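Purine nucleoside phosphorylase (Schistosoma mansoni, PDB 5KO5) probably catalyses the reversible phosphorolysis of purine nucleosides such as inosine and guanosine, releasing the free base and ribose 1-phosphate, and is here bound to cytosine. Local coordinates at residues S35-L40 and K268-L273; L87-Y90 and S94-E97; I138-L143 and N209-L214. All blocks are in the same frame, centred on the assembly; numbering follows the deposited sequence.

Contact 1: S35-L40 and K268-L273; sequences SGLGKL and KRADLL. With EDO (1,2-ethanediol), chain C.
Leu37 turns CG away from its own carbonyl carbon and beside its backbone N (chi1 -52°), while Leu273 holds CG opposite its backbone N (chi1 -176°), and these two torsions bring the branched ends together between the loop after strand 29-32 and helix 259-283. The two side chains cross at about a right angle. Leu273 does the touching with a single methyl: CD2 lies 3.5 Å from CD1 of Leu37 and 3.9 Å from CD2 of Leu37, so that it meets both prongs of the opposing fork. One turn earlier on the helix, Ala270 marks the closest backbone approach, its CA 5.4 Å from that of Leu37. CD2 of Leu37 reaches out alongside this alanine, 4.3 Å from Ala270 CA, and the Ala270 methyl CB sits 3.8 Å from the carbonyl oxygen of Gly36. The helix itself is kinked here, yet Leu273 N still bonds to Arg269 O. Leu37 and Leu273 both also pack on Thr116 of strand 112-121, which places the pair between the helix and the central sheet. On the far side of the loop, Ser35 N donates to O2 of a 1,2-ethanediol molecule at 3.3 Å (159°), probably a crystallisation additive, which also bonds to N of Leu118, a residue of the cytosine pocket. Between these two segments no hydrogen bond crosses, so their fit rests on leucine methyls and on an alanine methyl set against a backbone oxygen and Leu37.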
loop_
_atom_site.group_PDB
_atom_site.type_symbol
_atom_site.label_atom_id
_atom_site.label_comp_id
_atom_site.label_asym_id
_atom_site.label_seq_id
_atom_site.Cartn_x
_atom_site.Cartn_y
_atom_site.Cartn_z
ATOM N N SER A 35 10.580 20.176 -7.966
ATOM C CA SER A 35 10.499 21.419 -7.209
ATOM C C SER A 35 11.831 22.154 -7.265
ATOM O O SER A 35 12.892 21.557 -7.050
ATOM C CB SER A 35 10.127 21.114 -5.760
ATOM O OG SER A 35 10.954 20.090 -5.234
ATOM N N GLY A 36 11.771 23.448 -7.565
ATOM C CA GLY A 36 12.966 24.240 -7.736
ATOM C C GLY A 36 13.696 24.011 -9.040
ATOM O O GLY A 36 14.734 24.648 -9.268
ATOM N N LEU A 37 13.185 23.140 -9.905
ATOM C CA LEU A 37 13.826 22.788 -11.168
ATOM C C LEU A 37 12.977 23.213 -12.359
ATOM O O LEU A 37 13.053 22.612 -13.432
ATOM C CB LEU A 37 14.100 21.288 -11.235
ATOM C CG LEU A 37 14.852 20.705 -10.044
ATOM C CD1 LEU A 37 15.016 19.202 -10.230
ATOM C CD2 LEU A 37 16.198 21.390 -9.898
ATOM N N GLY A 38 12.157 24.243 -12.188
ATOM C CA GLY A 38 11.197 24.613 -13.203
ATOM C C GLY A 38 11.589 25.791 -14.064
ATOM O O GLY A 38 10.757 26.259 -14.850
ATOM N N LYS A 39 12.829 26.277 -13.967
ATOM C CA LYS A 39 13.156 27.537 -14.625
ATOM C C LYS A 39 13.153 27.416 -16.145
ATOM O O LYS A 39 12.924 28.414 -16.834
ATOM C CB LYS A 39 14.470 28.116 -14.095
ATOM N N LEU A 40 13.379 26.214 -16.689
ATOM C CA LEU A 40 13.277 26.036 -18.138
ATOM C C LEU A 40 11.902 26.444 -18.648
ATOM O O LEU A 40 11.779 27.005 -19.744
ATOM C CB LEU A 40 13.572 24.586 -18.527
ATOM C CG LEU A 40 13.516 24.273 -20.029
ATOM C CD1 LEU A 40 14.532 25.108 -20.802
ATOM C CD2 LEU A 40 13.740 22.793 -20.277
ATOM N N LYS A 268 21.234 24.880 -6.363
ATOM C CA LYS A 268 22.637 24.723 -6.734
ATOM C C LYS A 268 22.803 24.083 -8.108
ATOM O O LYS A 268 23.777 24.386 -8.815
ATOM C CB LYS A 268 23.349 23.881 -5.675
ATOM C CG LYS A 268 24.797 23.567 -5.990
ATOM C CD LYS A 268 25.386 22.665 -4.924
ATOM C CE LYS A 268 26.750 22.135 -5.335
ATOM N NZ LYS A 268 27.334 21.303 -4.243
ATOM N N ARG A 269 21.888 23.194 -8.500
ATOM C CA ARG A 269 22.000 22.462 -9.754
ATOM C C ARG A 269 21.000 22.913 -10.809
ATOM O O ARG A 269 21.019 22.381 -11.927
ATOM C CB ARG A 269 21.821 20.955 -9.511
ATOM C CG ARG A 269 22.953 20.300 -8.759
ATOM C CD ARG A 269 24.209 20.220 -9.608
ATOM N NE ARG A 269 25.215 19.378 -8.972
ATOM C CZ ARG A 269 26.453 19.762 -8.702
ATOM N NH1 ARG A 269 26.875 20.973 -9.058
ATOM N NH2 ARG A 269 27.289 18.922 -8.108
ATOM N N ALA A 270 20.132 23.877 -10.491
ATOM C CA ALA A 270 19.028 24.230 -11.383
ATOM C C ALA A 270 19.515 24.685 -12.756
ATOM O O ALA A 270 18.949 24.292 -13.785
ATOM C CB ALA A 270 18.173 25.327 -10.744
ATOM N N ASP A 271 20.557 25.517 -12.796
ATOM C CA ASP A 271 20.990 26.073 -14.073
ATOM C C ASP A 271 21.653 25.016 -14.943
ATOM O O ASP A 271 21.449 24.991 -16.166
ATOM C CB ASP A 271 21.891 27.281 -13.840
ATOM C CG ASP A 271 21.141 28.432 -13.226
ATOM O OD1 ASP A 271 20.413 29.123 -13.969
ATOM O OD2 ASP A 271 21.279 28.644 -12.003
ATOM N N LEU A 272 22.445 24.132 -14.333
ATOM C CA LEU A 272 23.044 23.034 -15.083
ATOM C C LEU A 272 21.975 22.100 -15.631
ATOM O O LEU A 272 22.045 21.673 -16.790
ATOM C CB LEU A 272 24.016 22.267 -14.191
ATOM C CG LEU A 272 24.734 21.081 -14.845
ATOM C CD1 LEU A 272 25.565 21.532 -16.045
ATOM C CD2 LEU A 272 25.593 20.339 -13.839
ATOM N N LEU A 273 20.963 21.786 -14.819
ATOM C CA LEU A 273 19.900 20.905 -15.279
ATOM C C LEU A 273 19.099 21.544 -16.408
ATOM O O LEU A 273 18.700 20.856 -17.356
ATOM C CB LEU A 273 19.007 20.543 -14.099
ATOM C CG LEU A 273 17.887 19.551 -14.379
ATOM C CD1 LEU A 273 18.442 18.210 -14.831
ATOM C CD2 LEU A 273 17.039 19.381 -13.130
HETATM C C1 EDO C . 9.713 14.911 -6.380
HETATM O O1 EDO C . 8.682 14.410 -5.520
HETATM C C2 EDO C . 9.364 16.281 -6.920
HETATM O O2 EDO C . 10.576 17.014 -7.085
#

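Contact 2: L87-Y90 and S94-E97; sequences LHMY and SNQE
This is a local contact between the loop that follows strand 78-84 and the first turn of helix 95-108, three residues further on, in which methyl groups of the loop rest against oxygens and backbone of that turn, with no hydrogen bond across. Met89 spans the gap with its terminal methyl: the chain bends at its last torsion (chi3 67°), and Met89 CE comes 3.3 Å from Asn95 OD1 and 4.3 Å from Ser94 C. The amide of Asn95 is crossed obliquely by the methionine, while its ND2 end donates to Val150 O, a bond that ties the start of the helix to a distant part of the chain. That start is a capping box. Ser94, the N-cap, accepts from Glu97 N through OG at 3.2 Å, and Glu97 returns the bond by taking Ser94 N on OE1 at 2.8 Å and 168°, using the lone pair directed away from its other carboxylate oxygen. Deeper along the helix, Leu87 points toward it and sets CD1 3.7 Å from the backbone oxygen of Glu97, with Ile98 and Pro101 touching the same leucine. Met89 also packs on Leu145 of the second subunit, and the ring of Tyr90 meets Phe161 of that subunit edge-to-face.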
loop_
_atom_site.group_PDB
_atom_site.type_symbol
_atom_site.label_atom_id
_atom_site.label_comp_id
_atom_site.label_asym_id
_atom_site.label_seq_id
_atom_site.Cartn_x
_atom_site.Cartn_y
_atom_site.Cartn_z
ATOM N N LEU A 87 1.332 17.677 -10.021
ATOM C CA LEU A 87 0.337 17.051 -9.162
ATOM C C LEU A 87 0.980 15.850 -8.481
ATOM O O LEU A 87 1.408 14.909 -9.155
ATOM C CB LEU A 87 -0.868 16.605 -9.983
ATOM C CG LEU A 87 -1.486 17.686 -10.867
ATOM C CD1 LEU A 87 -2.577 17.061 -11.720
ATOM C CD2 LEU A 87 -2.034 18.806 -10.018
ATOM N N HIS A 88 1.031 15.867 -7.150
ATOM C CA HIS A 88 1.642 14.793 -6.370
ATOM C C HIS A 88 0.578 13.992 -5.634
ATOM O O HIS A 88 -0.366 14.555 -5.072
ATOM C CB HIS A 88 2.586 15.371 -5.322
ATOM C CG HIS A 88 3.840 15.962 -5.887
ATOM N ND1 HIS A 88 4.000 17.316 -6.098
ATOM C CD2 HIS A 88 5.013 15.385 -6.232
ATOM C CE1 HIS A 88 5.210 17.542 -6.580
ATOM N NE2 HIS A 88 5.846 16.387 -6.672
ATOM N N MET A 89 0.753 12.669 -5.600
ATOM C CA MET A 89 -0.286 11.823 -5.020
ATOM C C MET A 89 -0.387 11.983 -3.506
ATOM O O MET A 89 -1.473 11.779 -2.952
ATOM C CB MET A 89 -0.130 10.372 -5.498
ATOM C CG MET A 89 -0.231 10.308 -7.032
ATOM S SD MET A 89 -0.767 8.733 -7.726
ATOM C CE MET A 89 -2.453 8.653 -7.141
ATOM N N TYR A 90 0.687 12.405 -2.836
ATOM C CA TYR A 90 0.577 12.641 -1.396
ATOM C C TYR A 90 -0.360 13.792 -1.070
ATOM O O TYR A 90 -0.731 13.940 0.097
ATOM C CB TYR A 90 1.950 12.849 -0.729
ATOM C CG TYR A 90 2.778 13.956 -1.339
ATOM C CD1 TYR A 90 2.424 15.293 -1.185
ATOM C CD2 TYR A 90 3.916 13.664 -2.072
ATOM C CE1 TYR A 90 3.173 16.305 -1.764
ATOM C CE2 TYR A 90 4.669 14.667 -2.650
ATOM C CZ TYR A 90 4.295 15.983 -2.488
ATOM O OH TYR A 90 5.045 16.966 -3.082
ATOM N N SER A 94 -6.606 11.959 -6.981
ATOM C CA SER A 94 -7.001 10.619 -7.369
ATOM C C SER A 94 -6.219 10.159 -8.595
ATOM O O SER A 94 -5.572 10.939 -9.304
ATOM C CB SER A 94 -8.489 10.584 -7.687
ATOM O OG SER A 94 -8.734 11.211 -8.931
ATOM N N ASN A 95 -6.306 8.851 -8.840
ATOM C CA ASN A 95 -5.743 8.267 -10.057
ATOM C C ASN A 95 -6.234 8.998 -11.295
ATOM O O ASN A 95 -5.468 9.222 -12.244
ATOM C CB ASN A 95 -6.163 6.800 -10.150
ATOM C CG ASN A 95 -5.417 5.927 -9.184
ATOM O OD1 ASN A 95 -4.504 6.395 -8.497
ATOM N ND2 ASN A 95 -5.782 4.643 -9.126
ATOM N N GLN A 96 -7.515 9.370 -11.309
ATOM C CA GLN A 96 -8.062 10.052 -12.477
ATOM C C GLN A 96 -7.446 11.432 -12.660
ATOM O O GLN A 96 -7.223 11.874 -13.797
ATOM C CB GLN A 96 -9.582 10.174 -12.357
ATOM C CG GLN A 96 -10.317 8.862 -12.107
ATOM C CD GLN A 96 -9.947 7.782 -13.089
ATOM O OE1 GLN A 96 -9.804 8.024 -14.288
ATOM N NE2 GLN A 96 -9.797 6.563 -12.579
ATOM N N GLU A 97 -7.199 12.136 -11.552
ATOM C CA GLU A 97 -6.649 13.483 -11.626
ATOM C C GLU A 97 -5.202 13.466 -12.084
ATOM O O GLU A 97 -4.773 14.352 -12.827
ATOM C CB GLU A 97 -6.790 14.169 -10.266
ATOM C CG GLU A 97 -8.239 14.541 -9.932
ATOM C CD GLU A 97 -8.420 15.038 -8.502
ATOM O OE1 GLU A 97 -7.961 14.391 -7.533
ATOM O OE2 GLU A 97 -9.049 16.101 -8.335
#

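Contact 3: I138-L143 and N209-L214; sequences INFPGL and NMLLKL
The end of strand 131-139 and the short helix 140-143 that follows it pack here against the end of helix 205-213 and Leu214, just beyond it, in a buried contact at the subunit interface. Phe140 carries the contact. Its CE2 lies 3.6 Å and its CZ 3.7 Å from CD2 of Leu211, a methyl that approaches the ring obliquely, whereas CD1 of Leu214 stands at the ring edge near its plane, 4.5 Å from CZ. One ring face is covered from within its own segment by CG2 of Ile138. The CG1 branch of Ile138 extends toward 209-214 (chi2 180°) and brings CD1 to 3.8 Å from the backbone oxygen of Leu214, the first residue to leave the helical conformation. Asn139 is the N-cap of helix 140-143: OD1 accepts from Gly142 N at 2.9 Å, the donor standing above the carbonyl plane. Asn139 N donates in turn to Glu207 OE2 of the third subunit. Met210 of that subunit packs on Ile138, Phe140 and Leu214, adding another apolar side chain to the cluster. Leu214 also meets Leu214 of the second subunit.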
loop_
_atom_site.group_PDB
_atom_site.type_symbol
_atom_site.label_atom_id
_atom_site.label_comp_id
_atom_site.label_asym_id
_atom_site.label_seq_id
_atom_site.Cartn_x
_atom_site.Cartn_y
_atom_site.Cartn_z
ATOM N N ILE A 138 10.728 0.593 -8.222
ATOM C CA ILE A 138 9.969 -0.245 -7.297
ATOM C C ILE A 138 8.796 0.592 -6.813
ATOM O O ILE A 138 8.979 1.598 -6.116
ATOM C CB ILE A 138 10.812 -0.762 -6.132
ATOM C CG1 ILE A 138 11.948 -1.629 -6.690
ATOM C CG2 ILE A 138 9.928 -1.570 -5.172
ATOM C CD1 ILE A 138 12.872 -2.202 -5.656
ATOM N N ASN A 139 7.599 0.205 -7.217
ATOM C CA ASN A 139 6.387 1.009 -7.044
ATOM C C ASN A 139 5.642 0.460 -5.836
ATOM O O ASN A 139 4.747 -0.369 -5.976
ATOM C CB ASN A 139 5.576 0.840 -8.324
ATOM C CG ASN A 139 4.280 1.614 -8.348
ATOM O OD1 ASN A 139 3.968 2.419 -7.466
ATOM N ND2 ASN A 139 3.493 1.367 -9.402
ATOM N N PHE A 140 6.003 0.931 -4.640
ATOM C CA PHE A 140 5.316 0.438 -3.451
ATOM C C PHE A 140 3.820 0.705 -3.491
ATOM O O PHE A 140 3.053 -0.217 -3.156
ATOM C CB PHE A 140 5.998 0.953 -2.179
ATOM C CG PHE A 140 7.343 0.320 -1.933
ATOM C CD1 PHE A 140 7.431 -0.965 -1.407
ATOM C CD2 PHE A 140 8.512 0.985 -2.266
ATOM C CE1 PHE A 140 8.668 -1.558 -1.193
ATOM C CE2 PHE A 140 9.744 0.399 -2.056
ATOM C CZ PHE A 140 9.821 -0.871 -1.512
ATOM N N PRO A 141 3.336 1.885 -3.892
ATOM C CA PRO A 141 1.881 2.045 -4.043
ATOM C C PRO A 141 1.280 1.032 -5.003
ATOM O O PRO A 141 0.208 0.476 -4.720
ATOM C CB PRO A 141 1.739 3.500 -4.531
ATOM C CG PRO A 141 2.960 4.197 -3.907
ATOM C CD PRO A 141 4.049 3.163 -4.127
ATOM N N GLY A 142 1.940 0.759 -6.129
ATOM C CA GLY A 142 1.399 -0.203 -7.081
ATOM C C GLY A 142 1.284 -1.596 -6.491
ATOM O O GLY A 142 0.257 -2.266 -6.633
ATOM N N LEU A 143 2.341 -2.062 -5.830
ATOM C CA LEU A 143 2.245 -3.362 -5.180
ATOM C C LEU A 143 1.109 -3.373 -4.171
ATOM O O LEU A 143 0.414 -4.388 -4.015
ATOM C CB LEU A 143 3.570 -3.706 -4.498
ATOM C CG LEU A 143 4.782 -3.880 -5.422
ATOM C CD1 LEU A 143 6.012 -4.096 -4.577
ATOM C CD2 LEU A 143 4.587 -5.064 -6.357
ATOM N N ASN A 209 17.170 1.962 5.157
ATOM C CA ASN A 209 17.991 0.760 5.281
ATOM C C ASN A 209 17.343 -0.430 4.590
ATOM O O ASN A 209 18.030 -1.247 3.970
ATOM C CB ASN A 209 18.282 0.460 6.749
ATOM C CG ASN A 209 19.688 0.852 7.133
ATOM O OD1 ASN A 209 19.924 1.932 7.674
ATOM N ND2 ASN A 209 20.645 -0.013 6.810
ATOM N N MET A 210 16.016 -0.533 4.665
ATOM C CA MET A 210 15.323 -1.584 3.936
ATOM C C MET A 210 15.514 -1.420 2.433
ATOM O O MET A 210 15.798 -2.393 1.723
ATOM C CB MET A 210 13.839 -1.559 4.287
ATOM C CG MET A 210 13.050 -2.581 3.506
ATOM S SD MET A 210 11.288 -2.487 3.832
ATOM C CE MET A 210 10.878 -0.955 3.042
ATOM N N LEU A 211 15.380 -0.186 1.936
ATOM C CA LEU A 211 15.520 0.054 0.498
ATOM C C LEU A 211 16.911 -0.309 0.010
ATOM O O LEU A 211 17.081 -0.810 -1.110
ATOM C CB LEU A 211 15.227 1.517 0.189
ATOM C CG LEU A 211 13.790 1.926 0.488
ATOM C CD1 LEU A 211 13.571 3.391 0.146
ATOM C CD2 LEU A 211 12.791 1.027 -0.257
ATOM N N LEU A 212 17.922 -0.050 0.832
ATOM C CA LEU A 212 19.269 -0.492 0.503
ATOM C C LEU A 212 19.306 -2.002 0.288
ATOM O O LEU A 212 19.832 -2.484 -0.723
ATOM C CB LEU A 212 20.224 -0.069 1.613
ATOM C CG LEU A 212 21.652 -0.555 1.423
ATOM C CD1 LEU A 212 22.075 -0.240 0.004
ATOM C CD2 LEU A 212 22.552 0.119 2.432
ATOM N N LYS A 213 18.731 -2.765 1.221
ATOM C CA LYS A 213 18.727 -4.221 1.094
ATOM C C LYS A 213 17.952 -4.686 -0.133
ATOM O O LYS A 213 18.227 -5.770 -0.664
ATOM C CB LYS A 213 18.125 -4.846 2.353
ATOM C CG LYS A 213 18.954 -4.594 3.592
ATOM C CD LYS A 213 18.242 -4.998 4.867
ATOM C CE LYS A 213 19.109 -4.647 6.063
ATOM N NZ LYS A 213 18.338 -4.595 7.321
ATOM N N LEU A 214 16.993 -3.897 -0.600
ATOM C CA LEU A 214 16.119 -4.289 -1.698
ATOM C C LEU A 214 16.620 -3.830 -3.063
ATOM O O LEU A 214 15.871 -3.928 -4.043
ATOM C CB LEU A 214 14.695 -3.795 -1.452
ATOM C CG LEU A 214 14.074 -4.452 -0.228
ATOM C CD1 LEU A 214 12.636 -4.017 -0.065
ATOM C CD2 LEU A 214 14.190 -5.965 -0.365
#

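Contact 3 is fully buried, whereas contacts 1 and 2 are partly buried. No two of them share a helix or touch one another, but contacts 1 and 3 both bear on strand 131-139, which carries Ile138 of contact 3 and, at Phe131, is touched by Leu273 of contact 1. Contact 1 joins elements 228 residues apart and meets no other chain; contact 2 is a short-range turn onto a helix start. Contacts 2 and 3 both reach the second subunit, and contact 3 also the third. None has a hydrogen bond across: contacts 1 and 3 pair apolar side chains, whereas in contact 2 methyls meet an amide oxygen and a backbone oxygen. Contacts 2 and 3 each include a side-chain helix cap, absent from contact 1.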